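Local coordinates for putative D-glycero-D-manno-heptose 7-phosphate kinase (Campylobacter jejuni subsp. jejuni, PDB 4N3O), which catalyses the ATP-dependent phosphorylation of D-glycero-alpha-D-manno-heptose 7-phosphate at C-1, the first of three steps from it to GDP-heptose for capsule polysaccharide, at residues F58-T63 / L104-D109; R8-L13 / Y43-L48; L100-H105 / K128-W133. One frame throughout, in Å; residues are numbered along the deposited sequence.

How the interactions relate
All three contacts lie on the mixed sheet of this GHMP kinase. Interaction 2 is the buried one, an antiparallel strand pair whose strand 42-50 also pairs with strand 102-108, where His105 N meets Thr47 O. Interaction 1 adds strand 55-60 in parallel on the other side of 102-108 and is only partly buried; its chemistry is polar, with carboxylates, hydroxyls and a water near the predicted ATP site. Interaction 3 shares Leu104 and His105 with interaction 1 but is apolar, joining the sheet to helix 118-134 through aromatic rings; Phe58 of interaction 1 packs on its Phe102. Interactions 1 and 2 both reach the second subunit.

Interaction 1. Residues F58-T63 / L104-D109; sequences FDSPDT and LHTYSD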
loop_
_atom_site.group_PDB
_atom_site.type_symbol
_atom_site.label_atom_id
_atom_site.label_comp_id
_atom_site.label_asym_id
_atom_site.label_seq_id
_atom_site.Cartn_x
_atom_site.Cartn_y
_atom_site.Cartn_z
ATOM N N PHE A 58 0.685 -27.294 -9.462
ATOM C CA PHE A 58 0.187 -26.376 -8.462
ATOM C C PHE A 58 1.408 -26.030 -7.622
ATOM O O PHE A 58 2.009 -26.934 -7.028
ATOM C CB PHE A 58 -0.879 -27.022 -7.575
ATOM C CG PHE A 58 -2.132 -27.433 -8.303
ATOM C CD1 PHE A 58 -2.816 -26.531 -9.106
ATOM C CD2 PHE A 58 -2.696 -28.676 -8.083
ATOM C CE1 PHE A 58 -3.993 -26.892 -9.734
ATOM C CE2 PHE A 58 -3.874 -29.045 -8.713
ATOM C CZ PHE A 58 -4.518 -28.157 -9.541
ATOM N N ASP A 59 1.763 -24.739 -7.563
ATOM C CA ASP A 59 2.971 -24.279 -6.875
ATOM C C ASP A 59 2.698 -23.163 -5.863
ATOM O O ASP A 59 2.405 -22.034 -6.228
ATOM C CB ASP A 59 3.968 -23.798 -7.924
ATOM C CG ASP A 59 5.264 -23.280 -7.320
ATOM O OD1 ASP A 59 5.614 -23.666 -6.180
ATOM O OD2 ASP A 59 5.946 -22.495 -8.010
ATOM N N SER A 60 2.836 -23.503 -4.589
ATOM C CA SER A 60 2.569 -22.596 -3.480
ATOM C C SER A 60 3.761 -22.600 -2.512
ATOM O O SER A 60 3.731 -23.280 -1.489
ATOM C CB SER A 60 1.281 -23.058 -2.788
ATOM O OG SER A 60 1.071 -22.425 -1.543
ATOM N N PRO A 61 4.819 -21.838 -2.834
ATOM C CA PRO A 61 6.042 -21.807 -2.014
ATOM C C PRO A 61 5.898 -21.241 -0.597
ATOM O O PRO A 61 6.599 -21.690 0.307
ATOM C CB PRO A 61 7.001 -20.957 -2.844
ATOM C CG PRO A 61 6.122 -20.124 -3.709
ATOM C CD PRO A 61 4.952 -21.003 -4.037
ATOM N N ASP A 62 5.005 -20.283 -0.390
ATOM C CA ASP A 62 4.822 -19.754 0.959
ATOM C C ASP A 62 4.306 -20.833 1.928
ATOM O O ASP A 62 4.419 -20.677 3.137
ATOM C CB ASP A 62 3.943 -18.481 0.968
ATOM C CG ASP A 62 2.616 -18.671 0.260
ATOM O OD1 ASP A 62 2.518 -19.542 -0.646
ATOM O OD2 ASP A 62 1.679 -17.932 0.595
ATOM N N THR A 63 3.764 -21.930 1.396
ATOM C CA THR A 63 3.317 -23.054 2.234
ATOM C C THR A 63 4.202 -24.284 1.984
ATOM O O THR A 63 3.894 -25.377 2.461
ATOM C CB THR A 63 1.838 -23.443 1.972
ATOM O OG1 THR A 63 1.668 -23.844 0.606
ATOM C CG2 THR A 63 0.894 -22.277 2.266
ATOM N N LEU A 104 -0.031 -23.387 -11.927
ATOM C CA LEU A 104 -0.642 -22.359 -11.110
ATOM C C LEU A 104 0.298 -22.050 -9.952
ATOM O O LEU A 104 0.660 -22.957 -9.192
ATOM C CB LEU A 104 -1.982 -22.862 -10.572
ATOM C CG LEU A 104 -2.762 -21.887 -9.693
ATOM C CD1 LEU A 104 -3.187 -20.691 -10.526
ATOM C CD2 LEU A 104 -3.962 -22.555 -9.053
ATOM N N HIS A 105 0.685 -20.779 -9.804
ATOM C CA HIS A 105 1.640 -20.402 -8.767
ATOM C C HIS A 105 1.013 -19.333 -7.892
ATOM O O HIS A 105 0.483 -18.372 -8.422
ATOM C CB HIS A 105 2.910 -19.848 -9.427
ATOM C CG HIS A 105 3.418 -20.676 -10.566
ATOM N ND1 HIS A 105 4.478 -21.546 -10.442
ATOM C CD2 HIS A 105 3.013 -20.761 -11.857
ATOM C CE1 HIS A 105 4.712 -22.125 -11.609
ATOM N NE2 HIS A 105 3.838 -21.662 -12.485
ATOM N N THR A 106 1.074 -19.474 -6.567
ATOM C CA THR A 106 0.459 -18.478 -5.676
ATOM C C THR A 106 1.253 -18.188 -4.417
ATOM O O THR A 106 2.097 -18.984 -4.004
ATOM C CB THR A 106 -0.899 -18.962 -5.165
ATOM O OG1 THR A 106 -0.710 -20.114 -4.340
ATOM C CG2 THR A 106 -1.798 -19.325 -6.303
ATOM N N TYR A 107 0.961 -17.045 -3.798
ATOM C CA TYR A 107 1.579 -16.690 -2.513
ATOM C C TYR A 107 0.874 -15.480 -1.923
ATOM O O TYR A 107 0.321 -14.641 -2.646
ATOM C CB TYR A 107 3.108 -16.453 -2.606
ATOM C CG TYR A 107 3.535 -15.090 -3.094
ATOM C CD1 TYR A 107 3.677 -14.827 -4.438
ATOM C CD2 TYR A 107 3.806 -14.070 -2.196
ATOM C CE1 TYR A 107 4.062 -13.586 -4.883
ATOM C CE2 TYR A 107 4.209 -12.816 -2.631
ATOM C CZ TYR A 107 4.327 -12.582 -3.976
ATOM O OH TYR A 107 4.697 -11.332 -4.423
ATOM N N SER A 108 0.915 -15.392 -0.604
ATOM C CA SER A 108 0.256 -14.327 0.122
ATOM C C SER A 108 1.241 -13.365 0.709
ATOM O O SER A 108 2.342 -13.758 1.050
ATOM C CB SER A 108 -0.558 -14.925 1.271
ATOM O OG SER A 108 -1.002 -13.885 2.142
ATOM N N ASP A 109 0.842 -12.103 0.853
ATOM C CA ASP A 109 1.722 -11.105 1.492
ATOM C C ASP A 109 1.785 -11.265 3.009
ATOM O O ASP A 109 2.646 -10.664 3.647
ATOM C CB ASP A 109 1.265 -9.687 1.177
ATOM C CG ASP A 109 1.549 -9.290 -0.231
ATOM O OD1 ASP A 109 2.492 -9.845 -0.800
ATOM O OD2 ASP A 109 0.844 -8.420 -0.776
HETATM O O HOH W 1 0.157 -19.813 -1.493
#
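Phe58 and Asp59 pair in parallel with Leu104 and His105, joining strand 55-60 to strand 102-108 in the mixed sheet of this GHMP kinase, with the short strand axes 4.7 Å apart. The backbone of Asp59 is held on both sides of its CA: N donates to Leu104 O, and O accepts from Thr106 N. Its side chain adds a third bond, because CG stands anti to the backbone N (chi1 179°) and OD2 meets His105 ND1 at 3.0 Å. The N-H...O angle is 167°, close to straight; OD2 offers its anti lone pair and lies in the imidazole plane, while the carboxylate itself is turned almost perpendicular to the ring. With His105 NE2 bonded to Ser103 OG, both ring nitrogens are engaged and the ring's rotation is fixed. On the other face, Phe58 brings CD1 to 4.0 Å from Leu104 CB, which lies at the edge of the phenyl ring.

Beyond Ser60 the strand turns into a 3-10 segment, and a side chain replaces the backbone as partner: Asp62 OD2 accepts from Ser108 N at 2.9 Å, met from above the carboxylate plane. One water bonds to Ser60 OG at 2.8 Å and to Thr106 OG1 at 3.0 Å, and also donates to Asp62 OD1. Ser60 OG shares a further hydrogen bond with Thr63 OG1, at 2.6 Å. Ser60 is assigned to ATP binding by similarity, so this web of hydroxyls, water and carboxylate would hold a nucleotide-site residue in place, while the Asp59 carboxylate probably favours a proton on His105 ND1.

Interaction 2. Residues R8-L13 / Y43-L48; sequences RTQTPL and YIHCTL
Thr9 OG1, Thr11 OG1 and Ile44 O, drawn from both strands, grip a single water at 2.8, 2.7 and 2.8 Å respectively; it donates to Thr9 OG1 and to Ile44 O. Thr9 OG1 is also bonded to Gly125 O, so Thr9 OG1 links the water to helix 118-134. The backbones run antiparallel: Thr9 pairs with Cys46 and Thr11 with Ile44 as hydrogen-bonded pairs, each through two N-H...O bonds, and Arg8, Gln10 and Pro12 face Thr47, His45 and Tyr43 in the non-hydrogen-bonded positions.

On the face of Gln10 and Tyr43, the glutamine runs out extended, CG anti to the backbone N (chi1 -180°), and sets NE2 3.0 Å above the plane of the Tyr43 ring, over its centre. The amide plane stands 78° from the ring, and Gln10 CG makes a CH-pi contact with it, 4.0 Å from the centroid. Farther along, Arg8 and Thr47 lie side by side, and Arg8 NH2 donates to Thr47 OG1 at 3.1 Å, in the guanidinium plane. Arg8 NE forms a salt bridge with Glu197 of the second subunit.

Helix 118-134 packs on the face of Thr11 and Ile44, where Thr121 touches both; strand 338-341 flanks strand 6-21, and strand 102-108 continues the sheet beyond strand 42-50.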
loop_
_atom_site.group_PDB
_atom_site.type_symbol
_atom_site.label_atom_id
_atom_site.label_comp_id
_atom_site.label_asym_id
_atom_site.label_seq_id
_atom_site.Cartn_x
_atom_site.Cartn_y
_atom_site.Cartn_z
ATOM N N ARG A 8 -2.294 -13.333 -14.710
ATOM C CA ARG A 8 -1.953 -13.059 -13.346
ATOM C C ARG A 8 -3.161 -12.439 -12.709
ATOM O O ARG A 8 -3.940 -11.768 -13.391
ATOM C CB ARG A 8 -0.780 -12.074 -13.216
ATOM C CG ARG A 8 0.520 -12.475 -13.922
ATOM C CD ARG A 8 1.714 -11.778 -13.286
ATOM N NE ARG A 8 2.818 -11.647 -14.220
ATOM C CZ ARG A 8 3.674 -12.620 -14.525
ATOM N NH1 ARG A 8 4.614 -12.379 -15.411
ATOM N NH2 ARG A 8 3.578 -13.836 -13.976
ATOM N N THR A 9 -3.332 -12.683 -11.415
ATOM C CA THR A 9 -4.392 -12.028 -10.663
ATOM C C THR A 9 -3.814 -11.573 -9.315
ATOM O O THR A 9 -2.850 -12.166 -8.773
ATOM C CB THR A 9 -5.657 -12.900 -10.435
ATOM O OG1 THR A 9 -5.393 -13.930 -9.491
ATOM C CG2 THR A 9 -6.137 -13.512 -11.721
ATOM N N GLN A 10 -4.426 -10.529 -8.786
ATOM C CA GLN A 10 -4.032 -9.935 -7.515
ATOM C C GLN A 10 -5.346 -9.652 -6.781
ATOM O O GLN A 10 -6.241 -8.990 -7.315
ATOM C CB GLN A 10 -3.224 -8.677 -7.792
ATOM C CG GLN A 10 -2.749 -7.967 -6.556
ATOM C CD GLN A 10 -1.844 -6.775 -6.858
ATOM O OE1 GLN A 10 -1.486 -6.495 -8.015
ATOM N NE2 GLN A 10 -1.462 -6.075 -5.810
ATOM N N THR A 11 -5.457 -10.170 -5.568
ATOM C CA THR A 11 -6.683 -10.112 -4.803
ATOM C C THR A 11 -6.367 -9.609 -3.414
ATOM O O THR A 11 -5.509 -10.146 -2.741
ATOM C CB THR A 11 -7.272 -11.538 -4.699
ATOM O OG1 THR A 11 -7.304 -12.151 -6.008
ATOM C CG2 THR A 11 -8.671 -11.522 -4.076
ATOM N N PRO A 12 -7.081 -8.585 -2.961
ATOM C CA PRO A 12 -6.751 -8.053 -1.660
ATOM C C PRO A 12 -7.347 -8.790 -0.489
ATOM O O PRO A 12 -8.395 -9.411 -0.601
ATOM C CB PRO A 12 -7.358 -6.642 -1.718
ATOM C CG PRO A 12 -8.533 -6.788 -2.605
ATOM C CD PRO A 12 -8.179 -7.843 -3.611
ATOM N N LEU A 13 -6.665 -8.701 0.642
ATOM C CA LEU A 13 -7.148 -9.241 1.893
ATOM C C LEU A 13 -8.076 -8.180 2.471
ATOM O O LEU A 13 -8.210 -7.086 1.910
ATOM C CB LEU A 13 -5.990 -9.510 2.837
ATOM C CG LEU A 13 -5.038 -10.589 2.312
ATOM C CD1 LEU A 13 -3.860 -10.762 3.262
ATOM C CD2 LEU A 13 -5.759 -11.913 2.158
ATOM N N TYR A 43 -1.992 -8.610 -0.330
ATOM C CA TYR A 43 -2.606 -9.407 -1.345
ATOM C C TYR A 43 -2.170 -10.848 -1.459
ATOM O O TYR A 43 -1.134 -11.265 -0.934
ATOM C CB TYR A 43 -2.218 -8.772 -2.704
ATOM C CG TYR A 43 -2.565 -7.307 -2.906
ATOM C CD1 TYR A 43 -3.819 -6.934 -3.363
ATOM C CD2 TYR A 43 -1.607 -6.293 -2.709
ATOM C CE1 TYR A 43 -4.135 -5.602 -3.584
ATOM C CE2 TYR A 43 -1.923 -4.945 -2.922
ATOM C CZ TYR A 43 -3.183 -4.617 -3.376
ATOM O OH TYR A 43 -3.530 -3.311 -3.602
ATOM N N ILE A 44 -2.980 -11.574 -2.212
ATOM C CA ILE A 44 -2.688 -12.927 -2.639
ATOM C C ILE A 44 -2.438 -12.793 -4.138
ATOM O O ILE A 44 -3.259 -12.225 -4.862
ATOM C CB ILE A 44 -3.823 -13.908 -2.341
ATOM C CG1 ILE A 44 -3.795 -14.192 -0.840
ATOM C CG2 ILE A 44 -3.628 -15.197 -3.144
ATOM C CD1 ILE A 44 -4.754 -15.240 -0.371
ATOM N N HIS A 45 -1.288 -13.300 -4.578
ATOM C CA HIS A 45 -0.853 -13.180 -5.949
ATOM C C HIS A 45 -0.961 -14.534 -6.603
ATOM O O HIS A 45 -0.575 -15.527 -6.020
ATOM C CB HIS A 45 0.614 -12.713 -5.998
ATOM C CG HIS A 45 0.901 -11.543 -5.117
ATOM N ND1 HIS A 45 0.865 -10.245 -5.571
ATOM C CD2 HIS A 45 1.200 -11.471 -3.793
ATOM C CE1 HIS A 45 1.133 -9.422 -4.570
ATOM N NE2 HIS A 45 1.346 -10.141 -3.482
ATOM N N CYS A 46 -1.495 -14.565 -7.817
ATOM C CA CYS A 46 -1.632 -15.804 -8.574
ATOM C C CYS A 46 -1.149 -15.625 -9.997
ATOM O O CYS A 46 -1.453 -14.622 -10.638
ATOM C CB CYS A 46 -3.095 -16.263 -8.640
ATOM S SG CYS A 46 -3.822 -16.684 -7.043
ATOM N N THR A 47 -0.389 -16.602 -10.476
ATOM C CA THR A 47 0.066 -16.632 -11.855
ATOM C C THR A 47 -0.372 -17.988 -12.442
ATOM O O THR A 47 -0.110 -19.049 -11.853
ATOM C CB THR A 47 1.580 -16.481 -11.981
ATOM O OG1 THR A 47 1.935 -15.127 -11.726
ATOM C CG2 THR A 47 2.022 -16.805 -13.362
ATOM N N LEU A 48 -1.027 -17.952 -13.597
ATOM C CA LEU A 48 -1.469 -19.182 -14.252
ATOM C C LEU A 48 -0.843 -19.226 -15.630
ATOM O O LEU A 48 -1.104 -18.341 -16.456
ATOM C CB LEU A 48 -2.994 -19.225 -14.352
ATOM C CG LEU A 48 -3.670 -20.527 -14.816
ATOM C CD1 LEU A 48 -5.173 -20.402 -14.648
ATOM C CD2 LEU A 48 -3.337 -20.873 -16.255
HETATM O O HOH W 2 -5.021 -13.267 -6.812
#

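Interaction 3. Residues L100-H105 / K128-W133; sequences LSFSLH and KAFAEW
Phe102 begins a strand in almost fully extended backbone, facing the regular helical turn that carries Phe130 and Trp133. This is helix-on-sheet packing within the GHMP kinase N-terminal family region: strand 102-108 leads through the glycine-rich loop, assigned to ATP binding by similarity, into helix 118-134, which folds back over the same sheet.

One contact is a T-shaped aromatic pair. Phe130 points the edge of its ring at the face of Phe102, with the planes perpendicular and the centroids 5.2 Å apart. Phe130 CE1 stands 3.9 Å above the Phe102 plane, offset toward the rim. The closest carbons of the pair are Phe102 CZ and Phe130 CZ, at 3.7 Å. Chi1 of 64° puts Phe102 CG between the backbone N and the carbonyl carbon, and chi2 of -88° turns the ring so that it presents this face.

One turn further along the helix, Trp133 reaches the start of the strand with the benzene part of its indole. The Trp133 and Phe102 side chains cross at about a right angle, Trp133 CZ3 coming to 4.2 Å from Phe102 CD1. Leu48 of strand 42-50 touches Phe102, Phe130 and Trp133 alike, so the three aromatics share one aliphatic neighbour from the sheet. At the far tip of the indole, Trp133 CH2 meets three residues in a row: Leu100 CB at 4.2 Å, Ser101 O at 3.9 Å and Phe102 CB at 4.0 Å.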
loop_
_atom_site.group_PDB
_atom_site.type_symbol
_atom_site.label_atom_id
_atom_site.label_comp_id
_atom_site.label_asym_id
_atom_site.label_seq_id
_atom_site.Cartn_x
_atom_site.Cartn_y
_atom_site.Cartn_z
ATOM N N LEU A 100 -7.418 -29.742 -18.839
ATOM C CA LEU A 100 -6.632 -28.553 -19.154
ATOM C C LEU A 100 -5.201 -28.780 -18.696
ATOM O O LEU A 100 -4.960 -29.553 -17.753
ATOM C CB LEU A 100 -7.216 -27.333 -18.440
ATOM C CG LEU A 100 -8.709 -27.070 -18.666
ATOM C CD1 LEU A 100 -9.191 -26.044 -17.652
ATOM C CD2 LEU A 100 -9.007 -26.624 -20.095
ATOM N N SER A 101 -4.256 -28.112 -19.355
ATOM C CA SER A 101 -2.842 -28.248 -18.996
ATOM C C SER A 101 -2.272 -26.866 -18.652
ATOM O O SER A 101 -2.314 -25.948 -19.471
ATOM C CB SER A 101 -2.074 -28.934 -20.126
ATOM O OG SER A 101 -0.749 -29.265 -19.728
ATOM N N PHE A 102 -1.731 -26.730 -17.441
ATOM C CA PHE A 102 -1.255 -25.442 -16.951
ATOM C C PHE A 102 -0.495 -25.593 -15.659
ATOM O O PHE A 102 -0.537 -26.656 -15.038
ATOM C CB PHE A 102 -2.466 -24.581 -16.599
ATOM C CG PHE A 102 -3.289 -25.166 -15.471
ATOM C CD1 PHE A 102 -4.306 -26.070 -15.734
ATOM C CD2 PHE A 102 -2.994 -24.863 -14.152
ATOM C CE1 PHE A 102 -5.032 -26.642 -14.700
ATOM C CE2 PHE A 102 -3.726 -25.415 -13.112
ATOM C CZ PHE A 102 -4.747 -26.306 -13.382
ATOM N N SER A 103 0.157 -24.502 -15.240
ATOM C CA SER A 103 0.844 -24.429 -13.948
ATOM C C SER A 103 0.244 -23.228 -13.218
ATOM O O SER A 103 0.027 -22.192 -13.824
ATOM C CB SER A 103 2.349 -24.261 -14.100
ATOM O OG SER A 103 2.684 -23.001 -14.643
ATOM N N LEU A 104 -0.031 -23.387 -11.927
ATOM C CA LEU A 104 -0.642 -22.359 -11.110
ATOM C C LEU A 104 0.298 -22.050 -9.952
ATOM O O LEU A 104 0.660 -22.957 -9.192
ATOM C CB LEU A 104 -1.982 -22.862 -10.572
ATOM C CG LEU A 104 -2.762 -21.887 -9.693
ATOM C CD1 LEU A 104 -3.187 -20.691 -10.526
ATOM C CD2 LEU A 104 -3.962 -22.555 -9.053
ATOM N N HIS A 105 0.685 -20.779 -9.804
ATOM C CA HIS A 105 1.640 -20.402 -8.767
ATOM C C HIS A 105 1.013 -19.333 -7.892
ATOM O O HIS A 105 0.483 -18.372 -8.422
ATOM C CB HIS A 105 2.910 -19.848 -9.427
ATOM C CG HIS A 105 3.418 -20.676 -10.566
ATOM N ND1 HIS A 105 4.478 -21.546 -10.442
ATOM C CD2 HIS A 105 3.013 -20.761 -11.857
ATOM C CE1 HIS A 105 4.712 -22.125 -11.609
ATOM N NE2 HIS A 105 3.838 -21.662 -12.485
ATOM N N LYS A 128 -10.634 -16.488 -10.550
ATOM C CA LYS A 128 -10.505 -15.354 -11.486
ATOM C C LYS A 128 -9.444 -15.604 -12.537
ATOM O O LYS A 128 -9.569 -15.168 -13.668
ATOM C CB LYS A 128 -10.178 -14.082 -10.713
ATOM C CG LYS A 128 -10.071 -12.834 -11.558
ATOM C CD LYS A 128 -11.379 -12.425 -12.218
ATOM C CE LYS A 128 -11.140 -11.189 -13.052
ATOM N NZ LYS A 128 -12.366 -10.756 -13.745
ATOM N N ALA A 129 -8.395 -16.312 -12.160
ATOM C CA ALA A 129 -7.343 -16.637 -13.099
ATOM C C ALA A 129 -7.892 -17.552 -14.206
ATOM O O ALA A 129 -7.632 -17.339 -15.386
ATOM C CB ALA A 129 -6.196 -17.307 -12.373
ATOM N N PHE A 130 -8.659 -18.564 -13.811
ATOM C CA PHE A 130 -9.269 -19.491 -14.774
ATOM C C PHE A 130 -10.299 -18.794 -15.655
ATOM O O PHE A 130 -10.364 -19.038 -16.851
ATOM C CB PHE A 130 -9.938 -20.678 -14.049
ATOM C CG PHE A 130 -8.974 -21.715 -13.569
ATOM C CD1 PHE A 130 -8.374 -22.577 -14.476
ATOM C CD2 PHE A 130 -8.690 -21.857 -12.231
ATOM C CE1 PHE A 130 -7.479 -23.534 -14.054
ATOM C CE2 PHE A 130 -7.803 -22.820 -11.797
ATOM C CZ PHE A 130 -7.195 -23.662 -12.709
ATOM N N ALA A 131 -11.113 -17.935 -15.051
ATOM C CA ALA A 131 -12.139 -17.206 -15.780
ATOM C C ALA A 131 -11.560 -16.318 -16.892
ATOM O O ALA A 131 -12.084 -16.288 -18.003
ATOM C CB ALA A 131 -12.969 -16.372 -14.813
ATOM N N GLU A 132 -10.482 -15.617 -16.558
ATOM C CA GLU A 132 -9.781 -14.722 -17.475
ATOM C C GLU A 132 -9.105 -15.501 -18.599
ATOM O O GLU A 132 -9.139 -15.108 -19.768
ATOM C CB GLU A 132 -8.696 -13.980 -16.694
ATOM C CG GLU A 132 -7.868 -12.987 -17.491
ATOM C CD GLU A 132 -8.603 -11.695 -17.767
ATOM O OE1 GLU A 132 -9.838 -11.738 -17.943
ATOM O OE2 GLU A 132 -7.940 -10.642 -17.810
ATOM N N TRP A 133 -8.484 -16.606 -18.216
ATOM C CA TRP A 133 -7.755 -17.445 -19.132
ATOM C C TRP A 133 -8.687 -18.146 -20.129
ATOM O O TRP A 133 -8.424 -18.181 -21.336
ATOM C CB TRP A 133 -6.959 -18.490 -18.356
ATOM C CG TRP A 133 -6.306 -19.491 -19.242
ATOM C CD1 TRP A 133 -5.709 -19.245 -20.443
ATOM C CD2 TRP A 133 -6.104 -20.884 -18.969
ATOM N NE1 TRP A 133 -5.193 -20.410 -20.961
ATOM C CE2 TRP A 133 -5.416 -21.430 -20.074
ATOM C CE3 TRP A 133 -6.449 -21.726 -17.907
ATOM C CZ2 TRP A 133 -5.067 -22.780 -20.150
ATOM C CZ3 TRP A 133 -6.097 -23.065 -17.981
ATOM C CH2 TRP A 133 -5.410 -23.578 -19.099
#